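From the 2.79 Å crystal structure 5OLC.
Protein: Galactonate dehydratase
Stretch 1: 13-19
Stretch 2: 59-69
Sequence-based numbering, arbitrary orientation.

Stretch 1 (13-19) KIEPYVI
Stretch 2 59-69: PAAVIKSGIDF

Stretch 1 is a β-strand through its whole length, with phi between about -80° and -149° and psi between 98° and 138°, and it belongs to a strand that continues at both ends. Stretch 2 enters from Pro-59 (phi/psi -79/103) and turns into a helix; from Ala-61 to Phe-69 phi lies between -56° and -81° and psi between -24° and -51°. Pro-59 O accepts from both Val-62 N (2.9 Å) and Ile-63 N (3.0 Å), and the i to i+4 pattern continues with Lys-64 N to Ala-60 O at 2.9 Å and Ile-67 N to Ile-63 O at 3.0 Å.

The helix runs back along the strand, 174° between their N-to-C directions, with the axes 8.3 Å apart at closest approach. Two CA pairs set the register: Val-18 CA to Ala-60 CA at 5.9 Å and Pro-16 CA to Lys-64 CA at 5.8 Å. Two residues of strand thus match four of helix, so one alternating strand face meets one helical stripe. Ile-14, Pro-16 and Val-18 direct CA-to-CB toward the helix; Ala-60, Lys-64 and Ile-67 direct theirs toward the strand.

No hydrogen bond crosses the contact; packing carries it, burying 342 Å² over both sides. At one end Val-18 (chi1 t) sets CG1 3.6 Å from Ala-60 CB. Val-18 CG2 lies 3.4 Å from Lys-64 CG, so the lysine serves here through its aliphatic stem. Pro-16, its ring C-gamma endo, covers the next step: CB is 3.7 Å from Lys-64 CG, while CG reaches Ile-67 CG2 at 3.9 Å and Asp-68 OD1 at 3.3 Å. At the far end Ile-14 (chi1 m, chi2 148°) meets Ile-67 (chi1 m, chi2 141°), CG2 to CG2, at 3.6 Å.

Lys-64 combines packing with charge. Its chi angles of -156°, -119°, 104° and -172° lead the chain past the proline to a salt bridge one turn on, Lys-64 NZ to Asp-68 OD2 at 3.1 Å. Asp-68 (chi1 m, chi2 -6°) starts sideways, but its carboxylate comes nearer the strand.

The other strand face has its own pairing. Glu-15 (m, t, chi3 7°) and Tyr-17 (chi1 m, chi2 -76°) direct CA-to-CB away from the helix, and Tyr-17 OH donates to Glu-15 OE1 at 2.8 Å. The CA-to-CB bonds of Val-62 (chi1 t) and Ser-65 (chi1 m) likewise point away from the strand.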

# COMPACT_ATOMS: atom_id res chain seq x y z
N LYS A 13 -41.03 31.21 -9.55
CA LYS A 13 -41.72 30.13 -8.84
C LYS A 13 -41.23 28.69 -9.16
O LYS A 13 -41.31 28.23 -10.31
CB LYS A 13 -43.26 30.24 -9.02
CG LYS A 13 -43.81 30.03 -10.43
CD LYS A 13 -45.21 30.62 -10.55
CE LYS A 13 -45.95 30.13 -11.77
NZ LYS A 13 -46.64 31.24 -12.49
N ILE A 14 -40.78 27.96 -8.09
CA ILE A 14 -40.40 26.53 -8.14
C ILE A 14 -41.66 25.76 -7.66
O ILE A 14 -42.17 26.06 -6.59
CB ILE A 14 -39.13 26.17 -7.30
CG1 ILE A 14 -37.90 27.04 -7.68
CG2 ILE A 14 -38.78 24.67 -7.45
CD1 ILE A 14 -36.97 27.31 -6.54
N GLU A 15 -42.15 24.81 -8.48
CA GLU A 15 -43.37 24.06 -8.15
C GLU A 15 -43.20 22.53 -8.19
O GLU A 15 -43.32 21.92 -9.26
CB GLU A 15 -44.54 24.49 -9.04
CG GLU A 15 -45.17 25.81 -8.61
CD GLU A 15 -45.94 26.62 -9.65
OE1 GLU A 15 -46.15 26.12 -10.78
OE2 GLU A 15 -46.32 27.76 -9.32
N PRO A 16 -42.98 21.89 -7.01
CA PRO A 16 -42.87 20.42 -6.99
C PRO A 16 -44.24 19.72 -7.01
O PRO A 16 -45.17 20.17 -6.37
CB PRO A 16 -42.09 20.15 -5.71
CG PRO A 16 -42.40 21.32 -4.80
CD PRO A 16 -42.82 22.47 -5.66
N TYR A 17 -44.36 18.65 -7.79
CA TYR A 17 -45.60 17.89 -7.92
C TYR A 17 -45.33 16.42 -7.73
O TYR A 17 -44.49 15.86 -8.44
CB TYR A 17 -46.28 18.09 -9.28
CG TYR A 17 -46.52 19.53 -9.67
CD1 TYR A 17 -47.55 20.27 -9.10
CD2 TYR A 17 -45.75 20.14 -10.67
CE1 TYR A 17 -47.78 21.60 -9.46
CE2 TYR A 17 -45.98 21.46 -11.04
CZ TYR A 17 -47.00 22.19 -10.44
OH TYR A 17 -47.23 23.50 -10.78
N VAL A 18 -46.04 15.79 -6.76
CA VAL A 18 -45.97 14.36 -6.47
C VAL A 18 -47.10 13.73 -7.24
O VAL A 18 -48.27 14.06 -7.00
CB VAL A 18 -46.07 14.03 -4.96
CG1 VAL A 18 -46.07 12.53 -4.74
CG2 VAL A 18 -44.95 14.68 -4.18
N ILE A 19 -46.77 12.86 -8.19
CA ILE A 19 -47.79 12.22 -9.02
C ILE A 19 -47.85 10.73 -8.69
O ILE A 19 -46.81 10.08 -8.61
CB ILE A 19 -47.64 12.57 -10.53
CG1 ILE A 19 -46.20 12.29 -11.07
CG2 ILE A 19 -48.05 14.03 -10.77
CD1 ILE A 19 -46.04 12.19 -12.62
N PRO A 59 -37.98 8.48 -2.98
CA PRO A 59 -39.33 8.61 -2.38
C PRO A 59 -39.95 10.00 -2.60
O PRO A 59 -39.59 10.99 -1.94
CB PRO A 59 -39.10 8.24 -0.90
CG PRO A 59 -37.61 8.00 -0.75
CD PRO A 59 -36.94 8.59 -1.94
N ALA A 60 -40.89 10.05 -3.55
CA ALA A 60 -41.58 11.24 -4.00
C ALA A 60 -41.81 12.33 -2.93
O ALA A 60 -41.19 13.39 -3.01
CB ALA A 60 -42.89 10.86 -4.66
N ALA A 61 -42.66 12.06 -1.93
CA ALA A 61 -43.04 13.02 -0.90
C ALA A 61 -41.87 13.56 -0.04
O ALA A 61 -41.97 14.66 0.51
CB ALA A 61 -44.11 12.42 -0.02
N VAL A 62 -40.76 12.78 0.03
CA VAL A 62 -39.55 13.16 0.77
C VAL A 62 -38.73 14.10 -0.09
O VAL A 62 -38.13 15.04 0.44
CB VAL A 62 -38.71 11.95 1.23
CG1 VAL A 62 -37.95 12.29 2.51
CG2 VAL A 62 -39.59 10.72 1.45
N ILE A 63 -38.71 13.83 -1.42
CA ILE A 63 -37.99 14.67 -2.39
C ILE A 63 -38.71 16.03 -2.52
O ILE A 63 -38.06 17.08 -2.60
CB ILE A 63 -37.82 13.91 -3.76
CG1 ILE A 63 -36.75 12.80 -3.64
CG2 ILE A 63 -37.49 14.85 -4.93
CD1 ILE A 63 -36.99 11.65 -4.50
N LYS A 64 -40.05 15.98 -2.50
CA LYS A 64 -40.92 17.13 -2.62
C LYS A 64 -40.69 18.13 -1.49
O LYS A 64 -40.75 19.33 -1.71
CB LYS A 64 -42.36 16.64 -2.64
CG LYS A 64 -43.33 17.60 -3.32
CD LYS A 64 -44.41 18.08 -2.36
CE LYS A 64 -44.18 19.49 -1.89
NZ LYS A 64 -45.14 19.88 -0.82
N SER A 65 -40.39 17.64 -0.29
CA SER A 65 -40.13 18.51 0.86
C SER A 65 -38.73 19.08 0.74
O SER A 65 -38.48 20.18 1.24
CB SER A 65 -40.27 17.73 2.16
OG SER A 65 -41.60 17.23 2.26
N GLY A 66 -37.84 18.31 0.10
CA GLY A 66 -36.46 18.68 -0.15
C GLY A 66 -36.41 19.92 -1.01
O GLY A 66 -35.77 20.90 -0.62
N ILE A 67 -37.16 19.89 -2.15
CA ILE A 67 -37.27 21.02 -3.08
C ILE A 67 -37.76 22.25 -2.30
O ILE A 67 -37.14 23.32 -2.41
CB ILE A 67 -38.18 20.68 -4.28
CG1 ILE A 67 -37.50 19.65 -5.20
CG2 ILE A 67 -38.55 21.95 -5.04
CD1 ILE A 67 -38.40 18.61 -5.76
N ASP A 68 -38.82 22.07 -1.45
CA ASP A 68 -39.38 23.10 -0.58
C ASP A 68 -38.33 23.70 0.36
O ASP A 68 -38.44 24.88 0.74
CB ASP A 68 -40.52 22.53 0.27
CG ASP A 68 -41.79 22.09 -0.45
OD1 ASP A 68 -41.90 22.32 -1.67
OD2 ASP A 68 -42.69 21.54 0.23
N PHE A 69 -37.31 22.89 0.74
CA PHE A 69 -36.22 23.33 1.62
C PHE A 69 -35.33 24.35 0.93
O PHE A 69 -35.00 25.37 1.55
CB PHE A 69 -35.41 22.14 2.19
CG PHE A 69 -34.15 22.56 2.92
CD1 PHE A 69 -34.20 23.07 4.22
CD2 PHE A 69 -32.91 22.47 2.30
CE1 PHE A 69 -33.04 23.47 4.87
CE2 PHE A 69 -31.75 22.86 2.96
CZ PHE A 69 -31.82 23.37 4.24